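PDB 6SXT: alpha-L-arabinofuranosidase B from Aspergillus kawachii, which hydrolyses terminal non-reducing alpha-L-arabinofuranosyl residues from arabinan, arabinoxylan and arabinogalactan with a catalytic domain joined to an arabinose-binding domain. Local coordinates for residues Arg443-Asn457 against Gln461-Phe475. Numbering follows the deposited sequence. Where two conformers were deposited one is given.
Sequences RYFRHYENVLYAASN and QTFDSKTSFNNDVSF
Arg446 leaves the hairpin of strands 444-448 and 451-455 and reaches into the turn between the 3-10 segment 462-463 and the short helix 469-472. Its CB and CG lie against Val473 CG1, CG at 3.7 Å. A turn about the CB-CG bond (chi2 -96°) carries CD past Phe463 O and NE toward the backbone O of its own neighbour His447. At the tip NH1 bonds Ser465 O on an in-plane lone pair, 2.9 Å away, and Phe463 O from above that carbonyl's plane. Arg446 NH2 forms a salt bridge with Asp472 OD2 at 2.8 Å, meeting the anti side of the carboxylate. The same NH2 adds a weak bond to Thr467 O. Asp472 also sets its CB over one face of the His447 ring, and its backbone O accepts from His447 N. Beside the arginine, the Phe463 ring makes an offset stack with Tyr453, planes 8° apart, while Phe463 CA sits over the centre of the Tyr448 ring. Asp464 OD1 takes both Arg443 NH1, at 3.0 Å, and Ser456 N. Asn457 CB makes a CH-pi contact over one face of the Phe469 ring. In this beta-trefoil arabinose-binding domain, His447 and Asp472 are substrate-binding residues, and Thr340 bonds both. One buried guanidinium thus holds the carbonyls of Phe463 and Ser465, and more weakly Thr467, with a carboxylate whose charge probably balances its own, keeping Asp472 beside His447.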
ATOM      1  N   ARG A 443      -0.663   9.181  -7.568  1.00 16.83           N
ATOM      2  CA  ARG A 443      -0.093  10.431  -8.132  1.00 16.78           C
ATOM      3  C   ARG A 443       0.851  10.168  -9.278  1.00 17.04           C
ATOM      4  O   ARG A 443       1.536   9.149  -9.318  1.00 17.23           O
ATOM      5  CB  ARG A 443       0.586  11.185  -7.003  1.00 16.21           C
ATOM      6  CG  ARG A 443      -0.391  11.704  -5.952  1.00 17.78           C
ATOM      7  CD  ARG A 443       0.286  12.355  -4.758  1.00 18.85           C
ATOM      8  NE  ARG A 443      -0.740  12.875  -3.869  1.00 19.64           N
ATOM      9  CZ  ARG A 443      -1.404  14.024  -4.031  1.00 22.25           C
ATOM     10  NH1 ARG A 443      -1.088  14.848  -4.999  1.00 20.02           N
ATOM     11  NH2 ARG A 443      -2.421  14.321  -3.235  1.00 23.63           N
ATOM     12  N   TYR A 444       0.876  11.146 -10.183  1.00 16.43           N
ATOM     13  CA  TYR A 444       1.575  11.096 -11.455  1.00 16.20           C
ATOM     14  C   TYR A 444       2.312  12.401 -11.704  1.00 16.92           C
ATOM     15  O   TYR A 444       1.848  13.435 -11.241  1.00 18.00           O
ATOM     16  CB  TYR A 444       0.579  10.943 -12.606  1.00 17.10           C
ATOM     17  CG  TYR A 444      -0.120   9.602 -12.674  1.00 17.17           C
ATOM     18  CD1 TYR A 444      -1.203   9.331 -11.891  1.00 17.34           C
ATOM     19  CD2 TYR A 444       0.327   8.631 -13.550  1.00 17.37           C
ATOM     20  CE1 TYR A 444      -1.771   8.066 -11.895  1.00 18.47           C
ATOM     21  CE2 TYR A 444      -0.275   7.392 -13.619  1.00 18.33           C
ATOM     22  CZ  TYR A 444      -1.343   7.132 -12.800  1.00 18.17           C
ATOM     23  OH  TYR A 444      -1.958   5.881 -12.868  1.00 19.35           O
ATOM     24  N   PHE A 445       3.420  12.322 -12.433  1.00 18.89           N
ATOM     25  CA  PHE A 445       3.973  13.573 -13.046  1.00 18.07           C
ATOM     26  C   PHE A 445       2.805  14.341 -13.663  1.00 18.25           C
ATOM     27  O   PHE A 445       2.084  13.765 -14.508  1.00 18.53           O
ATOM     28  CB  PHE A 445       4.975  13.332 -14.166  1.00 19.76           C
ATOM     29  CG  PHE A 445       6.423  13.108 -13.797  1.00 19.40           C
ATOM     30  CD1 PHE A 445       6.839  12.333 -12.731  1.00 17.82           C
ATOM     31  CD2 PHE A 445       7.404  13.714 -14.574  1.00 19.26           C
ATOM     32  CE1 PHE A 445       8.180  12.105 -12.480  1.00 17.75           C
ATOM     33  CE2 PHE A 445       8.741  13.504 -14.321  1.00 19.78           C
ATOM     34  CZ  PHE A 445       9.128  12.728 -13.263  1.00 19.80           C
ATOM     35  N   ARG A 446       2.618  15.603 -13.299  1.00 17.14           N
ATOM     36  CA  ARG A 446       1.491  16.405 -13.811  1.00 17.99           C
ATOM     37  C   ARG A 446       1.943  17.866 -13.882  1.00 18.40           C
ATOM     38  O   ARG A 446       2.378  18.390 -12.839  1.00 19.43           O
ATOM     39  CB  ARG A 446       0.253  16.262 -12.909  1.00 19.11           C
ATOM     40  CG  ARG A 446      -1.018  16.912 -13.472  1.00 18.57           C
ATOM     41  CD  ARG A 446      -1.290  18.334 -12.929  1.00 19.67           C
ATOM     42  NE  ARG A 446      -2.379  18.851 -13.739  1.00 20.03           N
ATOM     43  CZ  ARG A 446      -3.671  18.622 -13.492  1.00 22.14           C
ATOM     44  NH1 ARG A 446      -4.057  18.141 -12.328  1.00 21.55           N
ATOM     45  NH2 ARG A 446      -4.563  18.962 -14.413  1.00 23.83           N
ATOM     46  N   HIS A 447       1.815  18.479 -15.061  1.00 19.52           N
ATOM     47  CA  HIS A 447       2.111  19.933 -15.193  1.00 20.02           C
ATOM     48  C   HIS A 447       0.842  20.731 -14.849  1.00 20.65           C
ATOM     49  O   HIS A 447      -0.296  20.369 -15.236  1.00 21.21           O
ATOM     50  CB  HIS A 447       2.779  20.304 -16.517  1.00 20.88           C
ATOM     51  CG  HIS A 447       1.916  20.124 -17.698  1.00 20.25           C
ATOM     52  ND1 HIS A 447       1.065  21.139 -18.090  1.00 21.70           N
ATOM     53  CD2 HIS A 447       1.680  19.066 -18.515  1.00 22.42           C
ATOM     54  CE1 HIS A 447       0.393  20.730 -19.140  1.00 22.42           C
ATOM     55  NE2 HIS A 447       0.722  19.461 -19.403  1.00 22.13           N
ATOM     56  N   TYR A 448       1.044  21.789 -14.082  1.00 21.21           N
ATOM     57  CA  TYR A 448      -0.027  22.691 -13.622  1.00 21.43           C
ATOM     58  C   TYR A 448       0.593  24.098 -13.507  1.00 21.13           C
ATOM     59  O   TYR A 448       1.510  24.302 -12.708  1.00 22.88           O
ATOM     60  CB  TYR A 448      -0.632  22.210 -12.302  1.00 21.60           C
ATOM     61  CG  TYR A 448      -1.826  23.008 -11.853  1.00 21.07           C
ATOM     62  CD1 TYR A 448      -3.095  22.689 -12.285  1.00 24.00           C
ATOM     63  CD2 TYR A 448      -1.656  24.079 -11.000  1.00 24.65           C
ATOM     64  CE1 TYR A 448      -4.195  23.419 -11.851  1.00 25.53           C
ATOM     65  CE2 TYR A 448      -2.744  24.818 -10.564  1.00 28.20           C
ATOM     66  CZ  TYR A 448      -4.010  24.483 -11.002  1.00 28.68           C
ATOM     67  OH  TYR A 448      -5.087  25.206 -10.580  1.00 33.16           O
ATOM     68  N   GLU A 449       0.055  25.003 -14.323  1.00 23.41           N
ATOM     69  CA  GLU A 449       0.618  26.380 -14.509  1.00 24.22           C
ATOM     70  C   GLU A 449       2.113  26.243 -14.845  1.00 23.49           C
ATOM     71  O   GLU A 449       2.929  26.997 -14.296  1.00 24.26           O
ATOM     72  CB  GLU A 449       0.305  27.230 -13.284  1.00 28.94           C
ATOM     73  CG  GLU A 449      -1.194  27.470 -13.142  1.00 32.61           C
ATOM     74  CD  GLU A 449      -1.632  28.433 -12.054  1.00 40.25           C
ATOM     75  OE1 GLU A 449      -0.825  28.807 -11.225  1.00 45.72           O
ATOM     76  OE2 GLU A 449      -2.795  28.807 -12.061  1.00 53.83           O
ATOM     77  N   ASN A 450       2.464  25.274 -15.688  1.00 22.29           N
ATOM     78  CA  ASN A 450       3.835  25.060 -16.175  1.00 22.36           C
ATOM     79  C   ASN A 450       4.820  24.683 -15.079  1.00 21.75           C
ATOM     80  O   ASN A 450       6.024  24.814 -15.304  1.00 21.87           O
ATOM     81  CB  ASN A 450       4.291  26.311 -16.954  1.00 23.49           C
ATOM     82  CG  ASN A 450       3.367  26.603 -18.112  1.00 26.92           C
ATOM     83  OD1 ASN A 450       2.786  25.703 -18.705  1.00 26.27           O
ATOM     84  ND2 ASN A 450       3.303  27.867 -18.530  1.00 27.65           N
ATOM     85  N   VAL A 451       4.358  24.106 -13.975  1.00 21.05           N
ATOM     86  CA  VAL A 451       5.202  23.572 -12.889  1.00 19.82           C
ATOM     87  C   VAL A 451       4.832  22.084 -12.719  1.00 21.07           C
ATOM     88  O   VAL A 451       3.662  21.735 -12.966  1.00 21.00           O
ATOM     89  CB  VAL A 451       4.994  24.346 -11.595  1.00 21.08           C
ATOM     90  CG1 VAL A 451       5.803  23.793 -10.446  1.00 22.15           C
ATOM     91  CG2 VAL A 451       5.308  25.830 -11.847  1.00 23.60           C
ATOM     92  N   LEU A 452       5.820  21.278 -12.387  1.00 19.66           N
ATOM     93  CA  LEU A 452       5.596  19.801 -12.243  1.00 18.90           C
ATOM     94  C   LEU A 452       5.268  19.456 -10.805  1.00 20.59           C
ATOM     95  O   LEU A 452       5.956  19.814  -9.885  1.00 19.39           O
ATOM     96  CB  LEU A 452       6.785  18.962 -12.729  1.00 18.31           C
ATOM     97  CG  LEU A 452       6.758  18.491 -14.174  1.00 21.26           C
ATOM     98  CD1 LEU A 452       5.606  17.507 -14.476  1.00 19.92           C
ATOM     99  CD2 LEU A 452       6.637  19.651 -15.165  1.00 22.08           C
ATOM    100  N   TYR A 453       4.243  18.595 -10.673  1.00 19.43           N
ATOM    101  CA  TYR A 453       3.782  18.055  -9.388  1.00 18.03           C
ATOM    102  C   TYR A 453       3.602  16.535  -9.525  1.00 17.46           C
ATOM    103  O   TYR A 453       3.579  16.041 -10.633  1.00 18.28           O
ATOM    104  CB  TYR A 453       2.457  18.694  -8.968  1.00 19.72           C
ATOM    105  CG  TYR A 453       2.528  20.199  -8.808  1.00 19.69           C
ATOM    106  CD1 TYR A 453       2.933  20.740  -7.617  1.00 21.12           C
ATOM    107  CD2 TYR A 453       2.235  21.037  -9.877  1.00 21.86           C
ATOM    108  CE1 TYR A 453       3.052  22.115  -7.468  1.00 23.57           C
ATOM    109  CE2 TYR A 453       2.390  22.423  -9.741  1.00 20.43           C
ATOM    110  CZ  TYR A 453       2.775  22.954  -8.532  1.00 26.18           C
ATOM    111  OH  TYR A 453       2.880  24.327  -8.383  1.00 24.96           O
ATOM    112  N   ALA A 454       3.522  15.888  -8.372  1.00 18.68           N
ATOM    113  CA  ALA A 454       2.987  14.509  -8.288  1.00 18.56           C
ATOM    114  C   ALA A 454       1.515  14.678  -7.897  1.00 16.69           C
ATOM    115  O   ALA A 454       1.219  14.906  -6.732  1.00 18.20           O
ATOM    116  CB  ALA A 454       3.793  13.716  -7.296  1.00 18.62           C
ATOM    117  N   ALA A 455       0.662  14.722  -8.900  1.00 17.97           N
ATOM    118  CA  ALA A 455      -0.765  15.090  -8.735  1.00 18.74           C
ATOM    119  C   ALA A 455      -1.640  13.835  -8.839  1.00 16.27           C
ATOM    120  O   ALA A 455      -1.354  12.943  -9.665  1.00 17.38           O
ATOM    121  CB  ALA A 455      -1.198  16.058  -9.799  1.00 19.13           C
ATOM    122  N   SER A 456      -2.726  13.878  -8.083  1.00 17.76           N
ATOM    123  CA  SER A 456      -3.824  12.902  -8.203  1.00 18.50           C
ATOM    124  C   SER A 456      -4.920  13.466  -9.101  1.00 18.32           C
ATOM    125  O   SER A 456      -5.045  14.680  -9.281  1.00 20.21           O
ATOM    126  CB  SER A 456      -4.286  12.457  -6.858  1.00 18.66           C
ATOM    127  OG  SER A 456      -4.796  13.544  -6.082  1.00 18.76           O
ATOM    128  N   ASN A 457      -5.766  12.567  -9.608  1.00 18.75           N
ATOM    129  CA  ASN A 457      -6.913  12.873 -10.479  1.00 18.15           C
ATOM    130  C   ASN A 457      -8.056  13.299  -9.565  1.00 23.06           C
ATOM    131  O   ASN A 457      -8.859  12.447  -9.164  1.00 22.44           O
ATOM    132  CB  ASN A 457      -7.216  11.685 -11.381  1.00 18.86           C
ATOM    133  CG  ASN A 457      -8.240  11.897 -12.480  1.00 20.71           C
ATOM    134  OD1 ASN A 457      -8.632  10.936 -13.182  1.00 22.77           O
ATOM    135  ND2 ASN A 457      -8.588  13.135 -12.698  1.00 18.88           N
ATOM    136  N   GLN A 461      -5.181  19.122  -3.216  1.00 22.76           N
ATOM    137  CA  GLN A 461      -4.223  20.172  -3.670  1.00 25.60           C
ATOM    138  C   GLN A 461      -4.844  20.859  -4.882  1.00 22.79           C
ATOM    139  O   GLN A 461      -5.503  20.227  -5.738  1.00 22.47           O
ATOM    140  CB  GLN A 461      -2.835  19.574  -3.936  1.00 25.08           C
ATOM    141  CG  GLN A 461      -2.092  19.203  -2.649  1.00 29.25           C
ATOM    142  CD  GLN A 461      -2.351  17.816  -2.147  1.00 35.57           C
ATOM    143  OE1 GLN A 461      -2.161  17.529  -0.956  1.00 36.64           O
ATOM    144  NE2 GLN A 461      -2.791  16.947  -3.047  1.00 31.27           N
ATOM    145  N   THR A 462      -4.493  22.145  -5.116  1.00 25.44           N
ATOM    146  CA  THR A 462      -5.004  22.833  -6.322  0.50 23.96           C
ATOM    147  C   THR A 462      -4.513  22.119  -7.586  1.00 21.08           C
ATOM    148  O   THR A 462      -5.285  22.031  -8.537  1.00 23.40           O
ATOM    149  CB  THR A 462      -4.612  24.316  -6.315  0.50 26.38           C
ATOM    150  OG1 THR A 462      -3.187  24.322  -6.209  0.50 29.71           O
ATOM    151  CG2 THR A 462      -5.300  25.052  -5.189  0.50 27.90           C
ATOM    152  N   PHE A 463      -3.300  21.560  -7.573  1.00 21.94           N
ATOM    153  CA  PHE A 463      -2.698  20.927  -8.765  1.00 21.52           C
ATOM    154  C   PHE A 463      -3.214  19.478  -8.947  1.00 19.77           C
ATOM    155  O   PHE A 463      -2.788  18.837  -9.894  1.00 22.19           O
ATOM    156  CB  PHE A 463      -1.176  20.915  -8.666  1.00 22.46           C
ATOM    157  CG  PHE A 463      -0.604  20.451  -7.358  1.00 22.68           C
ATOM    158  CD1 PHE A 463      -0.476  19.093  -7.063  1.00 20.96           C
ATOM    159  CD2 PHE A 463      -0.186  21.364  -6.393  1.00 21.93           C
ATOM    160  CE1 PHE A 463       0.096  18.699  -5.871  1.00 21.89           C
ATOM    161  CE2 PHE A 463       0.342  20.957  -5.178  1.00 24.03           C
ATOM    162  CZ  PHE A 463       0.515  19.617  -4.916  1.00 23.45           C
ATOM    163  N   ASP A 464      -4.143  19.047  -8.107  1.00 20.68           N
ATOM    164  CA  ASP A 464      -4.883  17.780  -8.319  1.00 21.60           C
ATOM    165  C   ASP A 464      -6.139  18.041  -9.123  1.00 23.14           C
ATOM    166  O   ASP A 464      -7.003  17.142  -9.223  1.00 21.97           O
ATOM    167  CB  ASP A 464      -5.280  17.124  -6.999  1.00 21.56           C
ATOM    168  CG  ASP A 464      -4.164  16.754  -6.041  1.00 19.53           C
ATOM    169  OD1 ASP A 464      -3.046  16.491  -6.511  1.00 19.62           O
ATOM    170  OD2 ASP A 464      -4.426  16.764  -4.810  1.00 21.96           O
ATOM    171  N   SER A 465      -6.265  19.199  -9.787  1.00 22.72           N
ATOM    172  CA  SER A 465      -7.460  19.466 -10.621  1.00 22.92           C
ATOM    173  C   SER A 465      -7.771  18.333 -11.593  1.00 20.48           C
ATOM    174  O   SER A 465      -6.917  17.856 -12.375  1.00 21.32           O
ATOM    175  CB  SER A 465      -7.326  20.788 -11.358  1.00 25.14           C
ATOM    176  OG  SER A 465      -8.451  20.977 -12.173  1.00 25.33           O
ATOM    177  N   LYS A 466      -9.048  17.936 -11.678  1.00 22.65           N
ATOM    178  CA  LYS A 466      -9.460  16.973 -12.701  1.00 21.98           C
ATOM    179  C   LYS A 466      -9.426  17.562 -14.096  1.00 21.34           C
ATOM    180  O   LYS A 466      -9.319  16.815 -15.056  1.00 22.33           O
ATOM    181  CB  LYS A 466     -10.869  16.459 -12.386  1.00 23.85           C
ATOM    182  CG  LYS A 466     -10.920  15.633 -11.115  1.00 27.11           C
ATOM    183  CD  LYS A 466     -12.194  14.811 -11.104  1.00 33.81           C
ATOM    184  CE  LYS A 466     -12.053  13.528 -10.339  1.00 37.08           C
ATOM    185  NZ  LYS A 466     -13.243  12.704 -10.534  1.00 35.98           N
ATOM    186  N   THR A 467      -9.535  18.880 -14.203  1.00 23.57           N
ATOM    187  CA  THR A 467      -9.503  19.534 -15.527  1.00 24.24           C
ATOM    188  C   THR A 467      -8.180  19.247 -16.216  1.00 20.61           C
ATOM    189  O   THR A 467      -7.151  19.547 -15.606  1.00 23.61           O
ATOM    190  CB  THR A 467      -9.728  21.036 -15.378  1.00 27.79           C
ATOM    191  OG1 THR A 467     -10.984  21.156 -14.736  1.00 30.05           O
ATOM    192  CG2 THR A 467      -9.771  21.753 -16.705  1.00 29.09           C
ATOM    193  N   SER A 468      -8.248  18.633 -17.370  1.00 21.19           N
ATOM    194  CA  SER A 468      -7.092  18.364 -18.259  1.00 21.90           C
ATOM    195  C   SER A 468      -6.148  17.349 -17.588  1.00 21.84           C
ATOM    196  O   SER A 468      -5.020  17.247 -18.017  1.00 22.34           O
ATOM    197  CB  SER A 468      -6.323  19.671 -18.566  1.00 27.55           C
ATOM    198  OG  SER A 468      -5.476  19.509 -19.674  1.00 29.16           O
ATOM    199  N   PHE A 469      -6.654  16.545 -16.652  1.00 20.73           N
ATOM    200  CA  PHE A 469      -5.756  15.640 -15.888  1.00 20.65           C
ATOM    201  C   PHE A 469      -5.097  14.677 -16.863  1.00 18.91           C
ATOM    202  O   PHE A 469      -3.855  14.538 -16.863  1.00 19.42           O
ATOM    203  CB  PHE A 469      -6.490  14.885 -14.768  1.00 21.34           C
ATOM    204  CG  PHE A 469      -5.527  14.001 -14.035  1.00 18.27           C
ATOM    205  CD1 PHE A 469      -4.749  14.480 -13.004  1.00 20.11           C
ATOM    206  CD2 PHE A 469      -5.398  12.676 -14.420  1.00 19.61           C
ATOM    207  CE1 PHE A 469      -3.881  13.633 -12.327  1.00 19.35           C
ATOM    208  CE2 PHE A 469      -4.504  11.841 -13.746  1.00 20.19           C
ATOM    209  CZ  PHE A 469      -3.753  12.323 -12.706  1.00 19.88           C
ATOM    210  N   ASN A 470      -5.867  13.937 -17.644  1.00 19.52           N
ATOM    211  CA  ASN A 470      -5.319  12.895 -18.516  1.00 18.58           C
ATOM    212  C   ASN A 470      -4.252  13.520 -19.435  1.00 19.93           C
ATOM    213  O   ASN A 470      -3.208  12.908 -19.653  1.00 20.47           O
ATOM    214  CB  ASN A 470      -6.384  12.201 -19.345  1.00 20.05           C
ATOM    215  CG  ASN A 470      -7.200  11.195 -18.542  1.00 20.39           C
ATOM    216  OD1 ASN A 470      -7.104  11.130 -17.320  1.00 21.77           O
ATOM    217  ND2 ASN A 470      -7.960  10.416 -19.300  1.00 23.68           N
ATOM    218  N   ASN A 471      -4.541  14.667 -20.048  1.00 20.03           N
ATOM    219  CA  ASN A 471      -3.539  15.287 -20.964  1.00 20.49           C
ATOM    220  C   ASN A 471      -2.307  15.750 -20.175  1.00 18.54           C
ATOM    221  O   ASN A 471      -1.157  15.490 -20.658  1.00 20.50           O
ATOM    222  CB  ASN A 471      -4.192  16.439 -21.729  1.00 20.80           C
ATOM    223  CG  ASN A 471      -5.127  15.953 -22.804  1.00 20.95           C
ATOM    224  OD1 ASN A 471      -4.976  14.864 -23.350  1.00 23.40           O
ATOM    225  ND2 ASN A 471      -6.048  16.833 -23.187  1.00 25.40           N
ATOM    226  N   ASP A 472      -2.507  16.319 -19.002  1.00 19.39           N
ATOM    227  CA  ASP A 472      -1.436  16.962 -18.194  1.00 19.79           C
ATOM    228  C   ASP A 472      -0.528  15.915 -17.538  1.00 21.16           C
ATOM    229  O   ASP A 472       0.522  16.320 -17.030  1.00 19.95           O
ATOM    230  CB  ASP A 472      -1.971  17.910 -17.142  1.00 20.15           C
ATOM    231  CG  ASP A 472      -2.754  19.122 -17.669  1.00 22.31           C
ATOM    232  OD1 ASP A 472      -2.815  19.297 -18.934  1.00 24.13           O
ATOM    233  OD2 ASP A 472      -3.310  19.806 -16.800  1.00 21.16           O
ATOM    234  N   VAL A 473      -0.890  14.617 -17.600  1.00 19.92           N
ATOM    235  CA  VAL A 473      -0.003  13.540 -17.089  1.00 18.22           C
ATOM    236  C   VAL A 473       0.525  12.679 -18.229  1.00 18.22           C
ATOM    237  O   VAL A 473       1.132  11.633 -17.943  1.00 18.05           O
ATOM    238  CB  VAL A 473      -0.713  12.686 -16.014  1.00 17.42           C
ATOM    239  CG1 VAL A 473      -1.227  13.512 -14.868  1.00 17.77           C
ATOM    240  CG2 VAL A 473      -1.790  11.776 -16.617  1.00 19.71           C
ATOM    241  N   SER A 474       0.388  13.088 -19.483  1.00 18.17           N
ATOM    242  CA  SER A 474       0.836  12.307 -20.633  1.00 18.26           C
ATOM    243  C   SER A 474       1.983  13.061 -21.308  1.00 18.53           C
ATOM    244  O   SER A 474       1.776  14.259 -21.657  1.00 19.93           O
ATOM    245  CB  SER A 474      -0.294  12.050 -21.593  1.00 19.89           C
ATOM    246  OG  SER A 474      -1.328  11.263 -20.944  1.00 19.76           O
ATOM    247  N   PHE A 475       3.104  12.406 -21.491  1.00 19.44           N
ATOM    248  CA  PHE A 475       4.327  13.027 -22.075  1.00 20.91           C
ATOM    249  C   PHE A 475       4.875  12.136 -23.157  1.00 20.00           C
ATOM    250  O   PHE A 475       5.020  10.927 -22.976  1.00 20.42           O
ATOM    251  CB  PHE A 475       5.379  13.250 -20.996  1.00 20.34           C
ATOM    252  CG  PHE A 475       4.888  14.133 -19.902  1.00 19.29           C
ATOM    253  CD1 PHE A 475       4.969  15.528 -19.979  1.00 19.95           C
ATOM    254  CD2 PHE A 475       4.262  13.595 -18.788  1.00 18.84           C
ATOM    255  CE1 PHE A 475       4.518  16.321 -18.956  1.00 20.01           C
ATOM    256  CE2 PHE A 475       3.806  14.401 -17.768  1.00 18.61           C
ATOM    257  CZ  PHE A 475       3.921  15.767 -17.833  1.00 20.16           C
TER
HETATM  258  O   HOH W   1       2.604  11.373 -15.735  1.00 19.33           O
HETATM  259  O   HOH W   2       1.125  16.862 -21.025  1.00 19.97           O
HETATM  260  O   HOH W   3      -9.420  10.547 -16.064  1.00 19.73           O
HETATM  261  O   HOH W   4     -10.004  14.122 -14.780  1.00 26.98           O